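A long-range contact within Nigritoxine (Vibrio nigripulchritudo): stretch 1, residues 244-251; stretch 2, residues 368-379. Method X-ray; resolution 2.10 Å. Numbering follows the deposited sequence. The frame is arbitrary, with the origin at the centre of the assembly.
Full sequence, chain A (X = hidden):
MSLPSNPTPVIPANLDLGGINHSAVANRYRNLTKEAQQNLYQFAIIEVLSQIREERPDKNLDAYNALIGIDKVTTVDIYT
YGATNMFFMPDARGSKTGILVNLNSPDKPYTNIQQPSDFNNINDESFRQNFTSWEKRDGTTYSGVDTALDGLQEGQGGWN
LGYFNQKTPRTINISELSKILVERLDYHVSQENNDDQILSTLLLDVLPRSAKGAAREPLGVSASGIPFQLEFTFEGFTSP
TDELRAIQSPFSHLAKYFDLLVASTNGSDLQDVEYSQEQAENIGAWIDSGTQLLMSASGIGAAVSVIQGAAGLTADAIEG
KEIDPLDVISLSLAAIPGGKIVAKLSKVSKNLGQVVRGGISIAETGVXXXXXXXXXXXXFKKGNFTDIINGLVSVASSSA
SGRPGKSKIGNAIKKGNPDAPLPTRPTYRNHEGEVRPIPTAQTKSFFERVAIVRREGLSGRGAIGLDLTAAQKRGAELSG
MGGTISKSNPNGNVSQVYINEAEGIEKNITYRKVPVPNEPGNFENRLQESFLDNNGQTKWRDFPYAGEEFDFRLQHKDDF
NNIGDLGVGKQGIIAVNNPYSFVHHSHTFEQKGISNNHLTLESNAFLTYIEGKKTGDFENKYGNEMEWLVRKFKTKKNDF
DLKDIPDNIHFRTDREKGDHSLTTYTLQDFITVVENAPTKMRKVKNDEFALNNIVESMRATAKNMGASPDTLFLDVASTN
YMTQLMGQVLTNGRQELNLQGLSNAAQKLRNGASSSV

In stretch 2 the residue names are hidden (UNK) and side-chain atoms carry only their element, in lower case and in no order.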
ATOM      1  N   LEU A 244      20.775   9.195 -14.090  1.00 40.24           N
ATOM      2  CA  LEU A 244      20.047   8.640 -15.247  1.00 37.97           C
ATOM      3  C   LEU A 244      19.658   7.199 -14.999  1.00 40.87           C
ATOM      4  O   LEU A 244      18.554   6.767 -15.385  1.00 40.72           O
ATOM      5  CB  LEU A 244      20.840   8.750 -16.560  1.00 36.33           C
ATOM      6  CG  LEU A 244      21.200  10.143 -17.093  1.00 35.69           C
ATOM      7  CD1 LEU A 244      21.603  10.037 -18.549  1.00 36.43           C
ATOM      8  CD2 LEU A 244      20.060  11.148 -17.006  1.00 33.00           C
ATOM      9  N   ARG A 245      20.546   6.442 -14.358  1.00 40.23           N
ATOM     10  CA  ARG A 245      20.229   5.063 -14.026  1.00 41.94           C
ATOM     11  C   ARG A 245      19.011   4.985 -13.086  1.00 40.54           C
ATOM     12  O   ARG A 245      18.215   4.059 -13.184  1.00 42.42           O
ATOM     13  CB  ARG A 245      21.438   4.358 -13.395  1.00 44.16           C
ATOM     14  CG  ARG A 245      22.556   4.088 -14.392  1.00 46.30           C
ATOM     15  CD  ARG A 245      23.772   3.496 -13.697  1.00 50.60           C
ATOM     16  NE  ARG A 245      23.447   2.252 -13.003  1.00 52.89           N
ATOM     17  CZ  ARG A 245      23.485   1.049 -13.555  1.00 57.53           C
ATOM     18  NH1 ARG A 245      23.846   0.895 -14.826  1.00 60.22           N
ATOM     19  NH2 ARG A 245      23.177  -0.008 -12.817  1.00 63.11           N
ATOM     20  N   ALA A 246      18.870   5.974 -12.209  1.00 39.65           N
ATOM     21  CA  ALA A 246      17.825   5.980 -11.171  1.00 38.81           C
ATOM     22  C   ALA A 246      16.613   6.861 -11.519  1.00 37.01           C
ATOM     23  O   ALA A 246      15.809   7.187 -10.645  1.00 37.28           O
ATOM     24  CB  ALA A 246      18.432   6.406  -9.822  1.00 37.69           C
ATOM     25  N   ILE A 247      16.498   7.255 -12.785  1.00 35.93           N
ATOM     26  CA  ILE A 247      15.417   8.153 -13.253  1.00 35.96           C
ATOM     27  C   ILE A 247      13.991   7.686 -12.896  1.00 34.99           C
ATOM     28  O   ILE A 247      13.123   8.505 -12.639  1.00 35.30           O
ATOM     29  CB  ILE A 247      15.545   8.476 -14.783  1.00 35.59           C
ATOM     30  CG1 ILE A 247      14.514   9.503 -15.234  1.00 37.24           C
ATOM     31  CG2 ILE A 247      15.289   7.262 -15.653  1.00 35.64           C
ATOM     32  CD1 ILE A 247      14.802  10.907 -14.769  1.00 34.36           C
ATOM     33  N   GLN A 248      13.749   6.380 -12.886  1.00 35.82           N
ATOM     34  CA  GLN A 248      12.427   5.864 -12.490  1.00 35.91           C
ATOM     35  C   GLN A 248      12.431   5.283 -11.061  1.00 36.81           C
ATOM     36  O   GLN A 248      11.551   4.516 -10.702  1.00 36.58           O
ATOM     37  CB  GLN A 248      11.941   4.829 -13.518  1.00 36.39           C
ATOM     38  CG  GLN A 248      11.714   5.460 -14.889  1.00 36.36           C
ATOM     39  CD  GLN A 248      11.050   4.505 -15.878  1.00 38.40           C
ATOM     40  OE1 GLN A 248      11.475   3.381 -16.025  1.00 40.02           O
ATOM     41  NE2 GLN A 248      10.022   4.980 -16.572  1.00 37.09           N
ATOM     42  N   SER A 249      13.425   5.636 -10.252  1.00 36.40           N
ATOM     43  CA  SER A 249      13.495   5.088  -8.891  1.00 38.05           C
ATOM     44  C   SER A 249      12.583   5.893  -7.956  1.00 36.93           C
ATOM     45  O   SER A 249      12.194   7.025  -8.279  1.00 35.99           O
ATOM     46  CB  SER A 249      14.943   5.054  -8.372  1.00 38.96           C
ATOM     47  OG  SER A 249      15.362   6.359  -8.060  1.00 41.73           O
ATOM     48  N   PRO A 250      12.207   5.301  -6.815  1.00 37.20           N
ATOM     49  CA  PRO A 250      11.209   5.966  -5.957  1.00 37.37           C
ATOM     50  C   PRO A 250      11.590   7.378  -5.468  1.00 38.62           C
ATOM     51  O   PRO A 250      10.688   8.239  -5.374  1.00 36.98           O
ATOM     52  CB  PRO A 250      11.072   5.001  -4.784  1.00 37.89           C
ATOM     53  CG  PRO A 250      11.347   3.655  -5.411  1.00 38.23           C
ATOM     54  CD  PRO A 250      12.460   3.910  -6.387  1.00 37.75           C
ATOM     55  N   PHE A 251      12.882   7.627  -5.161  1.00 37.36           N
ATOM     56  CA  PHE A 251      13.279   8.939  -4.620  1.00 38.31           C
ATOM     57  C   PHE A 251      14.190   9.677  -5.607  1.00 37.07           C
ATOM     58  O   PHE A 251      14.923  10.539  -5.211  1.00 35.23           O
ATOM     59  CB  PHE A 251      13.929   8.824  -3.201  1.00 38.75           C
ATOM     60  CG  PHE A 251      13.176   7.882  -2.255  1.00 40.61           C
ATOM     61  CD1 PHE A 251      11.931   8.245  -1.711  1.00 39.85           C
ATOM     62  CD2 PHE A 251      13.689   6.622  -1.952  1.00 40.31           C
ATOM     63  CE1 PHE A 251      11.236   7.376  -0.857  1.00 40.50           C
ATOM     64  CE2 PHE A 251      12.993   5.755  -1.106  1.00 42.29           C
ATOM     65  CZ  PHE A 251      11.773   6.140  -0.557  1.00 41.42           C
ATOM     66  N   UNK A 368       3.053   0.454  -1.645  1.00 33.62           N
ATOM     67  CA  UNK A 368       3.717  -0.095  -2.817  1.00 34.66           C
ATOM     68  C   UNK A 368       4.986   0.721  -3.083  1.00 33.52           C
ATOM     69  O   UNK A 368       4.954   1.948  -3.072  1.00 32.93           O
ATOM     70  c   UNK A 368       2.817   0.020  -4.039  1.00 34.88           C
ATOM     71  c   UNK A 368       1.467  -0.679  -3.857  1.00 41.09           C
ATOM     72  o   UNK A 368       1.401  -1.821  -3.321  1.00 37.89           O
ATOM     73  o   UNK A 368       0.452  -0.082  -4.300  1.00 46.07           O
ATOM     74  N   UNK A 369       6.078   0.030  -3.348  1.00 32.34           N
ATOM     75  CA  UNK A 369       7.339   0.663  -3.721  1.00 32.32           C
ATOM     76  C   UNK A 369       7.510   0.450  -5.224  1.00 31.11           C
ATOM     77  O   UNK A 369       7.585  -0.698  -5.692  1.00 31.61           O
ATOM     78  c   UNK A 369       8.244   0.210  -1.399  1.00 35.29           C
ATOM     79  c   UNK A 369       8.514   0.062  -2.917  1.00 33.39           C
ATOM     80  c   UNK A 369       9.104  -0.659  -0.480  1.00 34.52           C
ATOM     81  c   UNK A 369       9.834   0.731  -3.333  1.00 32.49           C
ATOM     82  N   UNK A 370       7.485   1.544  -5.983  1.00 30.59           N
ATOM     83  CA  UNK A 370       7.449   1.474  -7.469  1.00 31.65           C
ATOM     84  C   UNK A 370       8.717   2.081  -8.097  1.00 32.70           C
ATOM     85  O   UNK A 370       9.092   3.200  -7.787  1.00 31.96           O
ATOM     86  c   UNK A 370       6.209   2.231  -9.559  1.00 32.40           C
ATOM     87  c   UNK A 370       4.930   1.499  -7.514  1.00 32.15           C
ATOM     88  c   UNK A 370       6.200   2.188  -8.021  1.00 32.61           C
ATOM     89  N   UNK A 371       9.384   1.317  -8.947  1.00 33.48           N
ATOM     90  CA  UNK A 371      10.538   1.779  -9.712  1.00 35.00           C
ATOM     91  C   UNK A 371      11.008   0.614 -10.555  1.00 37.55           C
ATOM     92  O   UNK A 371      10.354  -0.426 -10.579  1.00 37.07           O
ATOM     93  N   UNK A 372      12.147   0.747 -11.231  1.00 38.03           N
ATOM     94  CA  UNK A 372      12.635  -0.394 -11.982  1.00 39.89           C
ATOM     95  C   UNK A 372      13.088  -1.465 -10.995  1.00 40.91           C
ATOM     96  O   UNK A 372      13.463  -1.139  -9.864  1.00 39.12           O
ATOM     97  o   UNK A 372      15.010  -0.021 -12.267  1.00 43.45           O
ATOM     98  c   UNK A 372      13.768   0.002 -12.935  1.00 42.08           C
ATOM     99  N   UNK A 373      13.059  -2.742 -11.400  1.00 41.83           N
ATOM    100  CA  UNK A 373      13.504  -3.789 -10.484  1.00 43.47           C
ATOM    101  C   UNK A 373      14.929  -3.539  -9.978  1.00 45.52           C
ATOM    102  O   UNK A 373      15.206  -3.705  -8.779  1.00 45.52           O
ATOM    103  c   UNK A 373      13.357  -5.192 -11.072  1.00 47.11           C
ATOM    104  o   UNK A 373      14.003  -5.298 -12.301  1.00 51.57           O
ATOM    105  N   UNK A 374      15.812  -3.077 -10.863  1.00 45.42           N
ATOM    106  CA  UNK A 374      17.161  -2.741 -10.451  1.00 47.62           C
ATOM    107  C   UNK A 374      17.184  -1.624  -9.401  1.00 44.45           C
ATOM    108  O   UNK A 374      17.989  -1.686  -8.480  1.00 44.42           O
ATOM    109  n   UNK A 374      19.557   0.032 -12.882  1.00 59.57           N
ATOM    110  c   UNK A 374      20.166  -1.209 -12.386  1.00 61.51           C
ATOM    111  n   UNK A 374      20.562  -0.152 -14.924  1.00 59.26           N
ATOM    112  c   UNK A 374      19.395  -1.842 -11.227  1.00 59.04           C
ATOM    113  c   UNK A 374      19.776   0.511 -14.106  1.00 56.46           C
ATOM    114  c   UNK A 374      18.032  -2.364 -11.648  1.00 51.07           C
ATOM    115  n   UNK A 374      19.202   1.633 -14.513  1.00 54.81           N
ATOM    116  N   UNK A 375      16.318  -0.616  -9.546  1.00 41.85           N
ATOM    117  CA  UNK A 375      16.210   0.466  -8.560  1.00 41.79           C
ATOM    118  C   UNK A 375      15.808  -0.069  -7.194  1.00 41.33           C
ATOM    119  O   UNK A 375      16.299   0.399  -6.174  1.00 41.11           O
ATOM    120  c   UNK A 375      15.159   1.509  -8.968  1.00 40.57           C
ATOM    121  c   UNK A 375      15.492   2.216 -10.278  1.00 43.51           C
ATOM    122  o   UNK A 375      14.540   2.656 -10.969  1.00 42.11           O
ATOM    123  o   UNK A 375      16.683   2.368 -10.604  1.00 44.66           O
ATOM    124  N   UNK A 376      14.890  -1.039  -7.171  1.00 40.21           N
ATOM    125  CA  UNK A 376      14.481  -1.628  -5.905  1.00 40.95           C
ATOM    126  C   UNK A 376      15.634  -2.397  -5.230  1.00 42.78           C
ATOM    127  O   UNK A 376      15.817  -2.270  -4.015  1.00 43.68           O
ATOM    128  c   UNK A 376      13.219  -2.483  -6.070  1.00 40.10           C
ATOM    129  c   UNK A 376      10.672  -2.471  -6.001  1.00 42.29           C
ATOM    130  c   UNK A 376      11.938  -1.649  -5.869  1.00 42.64           C
ATOM    131  c   UNK A 376      11.872  -0.379  -6.717  1.00 41.14           C
ATOM    132  N   UNK A 377      16.404  -3.173  -6.002  1.00 43.33           N
ATOM    133  CA  UNK A 377      17.560  -3.900  -5.433  1.00 46.67           C
ATOM    134  C   UNK A 377      18.534  -2.873  -4.848  1.00 47.93           C
ATOM    135  O   UNK A 377      18.934  -2.971  -3.688  1.00 48.71           O
ATOM    136  c   UNK A 377      19.619  -5.318  -5.968  1.00 53.17           C
ATOM    137  c   UNK A 377      17.400  -5.925  -6.973  1.00 49.89           C
ATOM    138  c   UNK A 377      18.289  -4.771  -6.496  1.00 50.76           C
ATOM    139  c   UNK A 377      16.827  -6.787  -5.865  1.00 50.41           C
ATOM    140  N   UNK A 378      18.878  -1.863  -5.641  1.00 47.56           N
ATOM    141  CA  UNK A 378      19.826  -0.845  -5.192  1.00 49.70           C
ATOM    142  C   UNK A 378      19.285  -0.116  -3.970  1.00 46.71           C
ATOM    143  O   UNK A 378      20.019   0.129  -3.029  1.00 46.80           O
ATOM    144  c   UNK A 378      21.329   0.361  -8.605  1.00 69.36           C
ATOM    145  o   UNK A 378      21.862  -0.164  -9.615  1.00 74.96           O
ATOM    146  o   UNK A 378      21.023   1.578  -8.568  1.00 71.47           O
ATOM    147  c   UNK A 378      20.179   0.123  -6.318  1.00 54.17           C
ATOM    148  c   UNK A 378      21.068  -0.522  -7.381  1.00 64.59           C
ATOM    149  N   UNK A 379      17.992   0.200  -3.972  1.00 42.99           N
ATOM    150  CA  UNK A 379      17.368   0.861  -2.825  1.00 41.83           C
ATOM    151  C   UNK A 379      17.433   0.016  -1.545  1.00 43.38           C
ATOM    152  O   UNK A 379      17.626   0.542  -0.450  1.00 42.21           O
TER
HETATM  153  O   HOH W   1      15.342   4.113 -12.857  1.00 28.09           O

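Position 368 carries two carbons, the second bearing two oxygens, and lies beyond the reach of stretch 1. Two carbons with two terminal atoms would fit Asp or Asn by shape; both of those atoms are oxygen, so it is Asp-368, whose oxygens are satisfied elsewhere in the structure.

Position 369 has four carbons, forked at the first, with one arm two carbons long; one of its carbons lies 3.9 Å from Pro-250 CG. That is Ile-369, a strand residue, and the packing carbon is CG2.

At position 370 one carbon carries two more. The side chain keeps its distance, and the backbone makes the approach instead: O of 370 lies 3.3 Å from Pro-250 CG. The forked three carbons are the signature of Val-370.

Position 371 has no side-chain atoms. Here the chain turns a corner, and the two backbones come closest, CA of 371 to Ser-249 CA being 4.5 Å. CA of 371 also makes a CA-H...O contact with Gln-248 O at 3.1 Å. It is Gly-371. An ideal CB would point toward stretch 1 and clash with Gln-248 O at 2.9 Å, so the bare backbone is what allows this fit.

Position 372 shows one carbon, then one oxygen, and touches stretch 1 only through its backbone. It is Ser-372, sitting just before the helix as its N-cap.

Position 373 repeats the pattern, one carbon and one oxygen, out of reach of stretch 1: Ser-373, in the first turn of the helix.

Position 374 extends three carbons, a nitrogen, and a carbon carrying two more nitrogens, one of them 2.9 Å from Arg-245 O. This guanidinium identifies Arg-374. The nitrogen is NH2, which donates to that oxygen, tying the side chain to the backbone where the helix of stretch 1 is ending. Its guanidinium also lies over a face of the Arg-245 guanidinium, with NH1 of Arg-374 3.4 Å from NH2 of Arg-245, a close pairing of like charges.

Position 375 has two carbons, the second with two oxygens; its CB points toward stretch 1 and its oxygens lie close to the backbone of Arg-245, Gln-248 and Ser-249. It is Asp-375. Its N donates to Ser-372 OG (3.1 Å), the capping bond, while its OD2 accepts a hydrogen bond from Ser-372 N (3.1 Å). Water 1 joins the carboxylate to the turn, donating to Asp-375 OD2 (2.5 Å) and Arg-245 O (2.9 Å) and accepting from Gln-248 N (2.8 Å).

Position 376 has four carbons forked at the second, one reaching within 4.3 Å of Pro-250 CG: Leu-376, through CD1.

Position 377, four carbons forked at the first with one longer arm, is Ile-377, out of reach.

Position 378 has three carbons, the third carrying two oxygens, one 3.5 Å from Arg-245 NH2: Glu-378. That oxygen, OE2, forms a salt bridge with the arginine, a weak hydrogen bond that sets an opposite charge at the edge of the guanidinium.

Position 379 lacks side-chain atoms and is Gly-379, without contact here.

The contact's rules are legible: a glycine corner admits the turn's backbone, an aspartate in the first turn of the helix reaches the turn through water, Pro-250 packs against apolar carbons, and Glu-378 offers a negative partner beside two crowded arginines.

Stretch 2, residues 368-379: DIVGSSRDLIEG
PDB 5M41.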